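Local coordinates for BH1974 protein (Bacillus halodurans, PDB 3ON5), which probably takes part in the maturation of molybdenum-containing enzymes such as xanthine dehydrogenase, at residues Arg201-Phe205 / Phe254-Ile260; Asp276-His281 / Arg299-Gln305. One frame throughout, in Å; residues are numbered along the deposited sequence.

Overall arrangement
Both contacts lie in the XdhC Rossmann domain and on the same side of the chain's centre. Their centres are about 17 Å apart. Along the chain, both segments of contact 1 precede those of contact 2. Contact 1 sets strand 200-205, an inner strand of the parallel sheet, against the end of helix 251-257 and the turn after it. Contact 2 pairs helix 273-283 with helix 297-304 further along the sheet. The two meet where F205 and L255 pack on I279 of helix 273-283. Contact 2 also reaches the second subunit through R299. Together they run from an inner strand of the sheet out to helices near the second subunit.

Contact 1 of 2, residues Arg201-Phe205 / Phe254-Ile260; sequences RLIIF and FLRKFLI
The R201 guanidinium lies almost parallel to the F258 ring, with the planes 5° apart, but meets it obliquely. Its NH2 comes within 3.4 Å of F258 CE1. The carbonyl oxygen of L259 sits at the guanidinium edge, in plane, and takes a weak hydrogen bond from R201 NH2 (3.0 Å to L259 O). F258 and F254 also meet each other. F258 CB covers one face of the F254 ring, over its centre, while F254 CZ lies on one face of the F258 ring, toward the rim. F205 approaches F254 obliquely, with planes at 83° and F205 CE1 3.5 Å from F254 CD2. I260 CD1 stands at the F205 ring edge.

I203 touches both F254 and F258. Its CG2 meets F254 CE2 (3.8 Å), and its CD1 reaches both F258 CE1 (3.7 Å) and I260 CG1. F254 and F258 both hold CG anti to the backbone N (chi1 -178° for F254), which sends the two rings toward the strand. L255 CD2 closes on F205 CZ (3.7 Å).

R201 NE forms a salt bridge with D264. A leucine in place of this arginine would probably leave D264 without this charged mate and L259 O without its weak bond.

L202 and I204 pack on helix 211-221, I203 and F205 on this helix end, so the strand is covered on both faces. The parallel sheet has the Rossmann order 3-2-1-4-5-6, and helix 251-257 lies in the crossover from strand 245-248 to strand 265-268.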
# COMPACT_ATOMS: atom_id res chain seq x y z
N ARG A 201 16.95 -23.00 20.63
CA ARG A 201 15.72 -23.74 20.82
C ARG A 201 15.06 -23.39 22.13
O ARG A 201 15.73 -23.25 23.14
CB ARG A 201 15.99 -25.23 20.77
CG ARG A 201 15.71 -25.83 19.42
CD ARG A 201 16.63 -26.98 19.10
NE ARG A 201 16.68 -28.05 20.10
CZ ARG A 201 16.10 -29.23 19.95
NH1 ARG A 201 15.40 -29.50 18.85
NH2 ARG A 201 16.25 -30.18 20.88
N LEU A 202 13.73 -23.23 22.08
CA LEU A 202 12.89 -22.95 23.23
C LEU A 202 11.83 -24.02 23.30
O LEU A 202 10.94 -24.08 22.43
CB LEU A 202 12.27 -21.56 23.18
CG LEU A 202 11.36 -21.18 24.34
CD1 LEU A 202 12.15 -21.00 25.62
CD2 LEU A 202 10.58 -19.92 24.03
N ILE A 203 11.97 -24.92 24.29
CA ILE A 203 11.10 -26.08 24.50
C ILE A 203 10.09 -25.69 25.58
O ILE A 203 10.46 -25.50 26.74
CB ILE A 203 11.94 -27.34 24.85
CG1 ILE A 203 13.08 -27.53 23.82
CG2 ILE A 203 11.03 -28.60 24.95
CD1 ILE A 203 14.10 -28.53 24.12
N ILE A 204 8.82 -25.54 25.16
CA ILE A 204 7.72 -25.11 26.02
C ILE A 204 6.83 -26.31 26.39
O ILE A 204 6.27 -26.98 25.51
CB ILE A 204 6.89 -24.00 25.35
CG1 ILE A 204 7.80 -22.82 24.92
CG2 ILE A 204 5.78 -23.53 26.29
CD1 ILE A 204 7.19 -21.82 23.94
N PHE A 205 6.72 -26.56 27.70
CA PHE A 205 5.86 -27.58 28.29
C PHE A 205 4.57 -26.91 28.73
O PHE A 205 4.57 -26.13 29.69
CB PHE A 205 6.56 -28.30 29.44
CG PHE A 205 7.65 -29.25 29.01
CD1 PHE A 205 7.36 -30.56 28.68
CD2 PHE A 205 8.98 -28.83 28.96
CE1 PHE A 205 8.36 -31.44 28.30
CE2 PHE A 205 9.98 -29.71 28.56
CZ PHE A 205 9.67 -31.01 28.24
N PHE A 254 7.38 -37.54 26.03
CA PHE A 254 8.14 -36.52 25.32
C PHE A 254 9.61 -36.58 25.72
O PHE A 254 10.45 -36.72 24.84
CB PHE A 254 7.57 -35.14 25.60
CG PHE A 254 8.28 -34.03 24.87
CD1 PHE A 254 7.88 -33.64 23.60
CD2 PHE A 254 9.32 -33.33 25.48
CE1 PHE A 254 8.51 -32.59 22.94
CE2 PHE A 254 9.96 -32.29 24.82
CZ PHE A 254 9.54 -31.91 23.56
N LEU A 255 9.90 -36.56 27.03
CA LEU A 255 11.26 -36.59 27.61
C LEU A 255 12.00 -37.88 27.23
O LEU A 255 13.22 -37.85 27.03
CB LEU A 255 11.20 -36.44 29.13
CG LEU A 255 10.67 -35.08 29.63
CD1 LEU A 255 10.27 -35.16 31.07
CD2 LEU A 255 11.61 -33.92 29.34
N ARG A 256 11.27 -38.98 27.07
CA ARG A 256 11.88 -40.23 26.63
C ARG A 256 12.28 -40.14 25.14
O ARG A 256 13.40 -40.51 24.78
CB ARG A 256 10.92 -41.42 26.84
CG ARG A 256 11.57 -42.76 26.52
CD ARG A 256 10.64 -43.96 26.50
NE ARG A 256 9.80 -44.00 25.29
CZ ARG A 256 8.51 -43.71 25.26
NH1 ARG A 256 7.86 -43.41 26.38
NH2 ARG A 256 7.84 -43.78 24.12
N LYS A 257 11.38 -39.63 24.29
CA LYS A 257 11.51 -39.61 22.85
C LYS A 257 12.30 -38.39 22.34
O LYS A 257 13.21 -38.60 21.54
CB LYS A 257 10.11 -39.63 22.22
CG LYS A 257 9.41 -41.00 22.40
CD LYS A 257 7.86 -40.97 22.45
CE LYS A 257 7.08 -40.73 21.17
NZ LYS A 257 5.62 -40.87 21.39
N PHE A 258 11.98 -37.15 22.76
CA PHE A 258 12.61 -35.91 22.26
C PHE A 258 13.88 -35.58 23.06
O PHE A 258 13.82 -35.35 24.26
CB PHE A 258 11.62 -34.75 22.32
CG PHE A 258 12.04 -33.44 21.67
CD1 PHE A 258 12.86 -32.54 22.35
CD2 PHE A 258 11.49 -33.04 20.45
CE1 PHE A 258 13.19 -31.31 21.78
CE2 PHE A 258 11.82 -31.81 19.89
CZ PHE A 258 12.68 -30.96 20.55
N LEU A 259 15.01 -35.51 22.35
CA LEU A 259 16.31 -35.18 22.94
C LEU A 259 16.43 -33.67 23.19
O LEU A 259 16.22 -32.85 22.29
CB LEU A 259 17.44 -35.65 22.01
CG LEU A 259 18.87 -35.21 22.34
CD1 LEU A 259 19.34 -35.79 23.68
CD2 LEU A 259 19.79 -35.60 21.22
N ILE A 260 16.76 -33.34 24.44
CA ILE A 260 16.97 -31.98 24.91
C ILE A 260 18.48 -31.82 25.08
O ILE A 260 19.11 -32.53 25.87
CB ILE A 260 16.16 -31.67 26.20
CG1 ILE A 260 14.64 -31.82 25.93
CG2 ILE A 260 16.49 -30.25 26.68
CD1 ILE A 260 13.73 -31.65 27.13

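Contact 2 of 2, residues Asp276-His281 / Arg299-Gln305; sequences DQEILH and RTRRLLQ
H281 and Q277 both give a hydrogen bond to the carbonyl oxygen of L303. H281 NE2 is 2.8 Å from L303 O and lies in the carbonyl plane, with a C=O...N angle of 157°. The oxygen also lies close to the plane of the imidazole, at its edge. Q277 NE2 is further off, 3.3 Å from L303 O, and comes from above the carbonyl plane. Q277 holds CG anti to the backbone N (chi1 -165°), and its extended chain carries the amide across to the other helix.

At the other end of the contact, D276 and R299 form a salt bridge. The modelled positions of D276 OD2 and R299 NH2 are doubtful, so its exact geometry is unsure. D276 OD1 is hydrogen-bonded to T270. R299 NH1 makes a salt bridge with D102 of the second subunit.

Q305, the first residue past the helix, crosses both Q277 and H281 at about a right angle. Its CG lies at the edge of the imidazole, 3.7 Å from H281 CE1. L303 occupies the middle, with its CD2 3.8 Å from Q277 CB and 3.9 Å from D276 CB. L280 CD2 meets L303 CB at 3.9 Å and L304 CD2 at 3.7 Å. L280 and L303 also touch I293 of strand 290-293. The axes of segments 276-281 and 299-304 cross at -66° and approach to 9.6 Å.

The chemistry is divided along the contact. L280 and L303 pack toward strand 290-293. Two side-chain donors satisfy a carbonyl in the last turn of helix 297-304 and link it to the neighbouring helix. The ionic end continues into the subunit interface, so the helix pair bears on the assembly as well as on the Rossmann domain.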
# COMPACT_ATOMS: atom_id res chain seq x y z
N ASP A 276 4.45 -30.72 35.98
CA ASP A 276 5.61 -29.85 36.17
C ASP A 276 6.70 -30.55 36.99
O ASP A 276 7.89 -30.43 36.66
CB ASP A 276 5.20 -28.54 36.86
CG ASP A 276 4.34 -27.61 36.04
OD1 ASP A 276 4.25 -27.81 34.81
OD2 ASP A 276 3.84 -26.62 36.60
N GLN A 277 6.30 -31.31 38.02
CA GLN A 277 7.22 -32.06 38.85
C GLN A 277 7.90 -33.18 38.06
O GLN A 277 9.10 -33.36 38.26
CB GLN A 277 6.49 -32.62 40.07
CG GLN A 277 7.45 -33.09 41.14
CD GLN A 277 6.73 -33.63 42.34
OE1 GLN A 277 6.03 -34.64 42.26
NE2 GLN A 277 6.97 -33.00 43.48
N GLU A 278 7.20 -33.93 37.14
CA GLU A 278 7.94 -34.98 36.42
C GLU A 278 8.90 -34.33 35.44
O GLU A 278 10.04 -34.79 35.35
CB GLU A 278 7.07 -36.08 35.71
CG GLU A 278 6.19 -35.76 34.49
CD GLU A 278 5.42 -36.98 33.96
OE1 GLU A 278 5.50 -38.05 34.61
OE2 GLU A 278 4.72 -36.87 32.92
N ILE A 279 8.50 -33.19 34.81
CA ILE A 279 9.37 -32.47 33.86
C ILE A 279 10.65 -31.98 34.57
O ILE A 279 11.75 -32.33 34.13
CB ILE A 279 8.64 -31.31 33.17
CG1 ILE A 279 7.34 -31.78 32.49
CG2 ILE A 279 9.57 -30.63 32.16
CD1 ILE A 279 6.38 -30.70 32.16
N LEU A 280 10.50 -31.25 35.69
CA LEU A 280 11.62 -30.71 36.46
C LEU A 280 12.56 -31.82 36.99
O LEU A 280 13.77 -31.70 36.82
CB LEU A 280 11.09 -29.89 37.63
CG LEU A 280 12.13 -29.23 38.55
CD1 LEU A 280 13.03 -28.28 37.79
CD2 LEU A 280 11.44 -28.53 39.71
N HIS A 281 12.01 -32.87 37.61
CA HIS A 281 12.79 -33.98 38.18
C HIS A 281 13.60 -34.68 37.12
O HIS A 281 14.69 -35.16 37.43
CB HIS A 281 11.87 -34.97 38.88
CG HIS A 281 11.44 -34.52 40.25
ND1 HIS A 281 11.57 -35.35 41.35
CD2 HIS A 281 10.99 -33.32 40.66
CE1 HIS A 281 11.15 -34.63 42.39
NE2 HIS A 281 10.80 -33.40 42.02
N ARG A 299 5.98 -22.74 45.24
CA ARG A 299 5.45 -23.81 44.40
C ARG A 299 6.58 -24.64 43.84
O ARG A 299 6.51 -25.86 43.86
CB ARG A 299 4.62 -23.23 43.25
CG ARG A 299 3.45 -24.10 42.86
CD ARG A 299 2.86 -23.64 41.55
NE ARG A 299 3.48 -24.38 40.45
CZ ARG A 299 2.92 -25.42 39.83
NH1 ARG A 299 1.68 -25.79 40.14
NH2 ARG A 299 3.56 -26.06 38.88
N THR A 300 7.65 -23.96 43.39
CA THR A 300 8.84 -24.54 42.78
C THR A 300 9.68 -25.22 43.91
O THR A 300 10.34 -26.21 43.62
CB THR A 300 9.57 -23.46 41.98
OG1 THR A 300 8.71 -23.11 40.88
CG2 THR A 300 10.91 -23.93 41.41
N ARG A 301 9.58 -24.74 45.17
CA ARG A 301 10.21 -25.41 46.32
C ARG A 301 9.47 -26.73 46.58
O ARG A 301 10.11 -27.76 46.86
CB ARG A 301 10.23 -24.53 47.58
CG ARG A 301 11.47 -23.64 47.67
CD ARG A 301 11.66 -22.96 49.02
NE ARG A 301 10.70 -21.88 49.29
CZ ARG A 301 10.92 -20.58 49.06
NH1 ARG A 301 12.06 -20.18 48.53
NH2 ARG A 301 9.98 -19.69 49.35
N ARG A 302 8.12 -26.72 46.43
CA ARG A 302 7.28 -27.90 46.60
C ARG A 302 7.55 -28.88 45.45
O ARG A 302 7.62 -30.09 45.69
CB ARG A 302 5.79 -27.53 46.70
CG ARG A 302 5.42 -27.03 48.09
CD ARG A 302 3.94 -26.73 48.31
NE ARG A 302 3.51 -25.47 47.70
CZ ARG A 302 2.75 -25.37 46.61
NH1 ARG A 302 2.28 -26.46 46.02
NH2 ARG A 302 2.42 -24.18 46.14
N LEU A 303 7.77 -28.36 44.22
CA LEU A 303 8.10 -29.16 43.02
C LEU A 303 9.44 -29.90 43.21
O LEU A 303 9.53 -31.08 42.84
CB LEU A 303 8.17 -28.28 41.75
CG LEU A 303 6.86 -27.78 41.14
CD1 LEU A 303 7.14 -26.87 39.99
CD2 LEU A 303 6.03 -28.92 40.61
N LEU A 304 10.45 -29.21 43.79
CA LEU A 304 11.78 -29.76 44.04
C LEU A 304 11.73 -30.75 45.18
O LEU A 304 12.58 -31.64 45.21
CB LEU A 304 12.82 -28.67 44.34
CG LEU A 304 13.24 -27.80 43.15
CD1 LEU A 304 13.83 -26.48 43.61
CD2 LEU A 304 14.18 -28.53 42.21
N GLN A 305 10.71 -30.65 46.08
CA GLN A 305 10.45 -31.54 47.24
C GLN A 305 11.79 -32.07 47.84
O GLN A 305 12.05 -33.28 47.87
CB GLN A 305 9.49 -32.72 46.89
CG GLN A 305 9.81 -33.54 45.62
CD GLN A 305 9.29 -34.96 45.67
OE1 GLN A 305 9.49 -35.69 46.65
NE2 GLN A 305 8.73 -35.42 44.56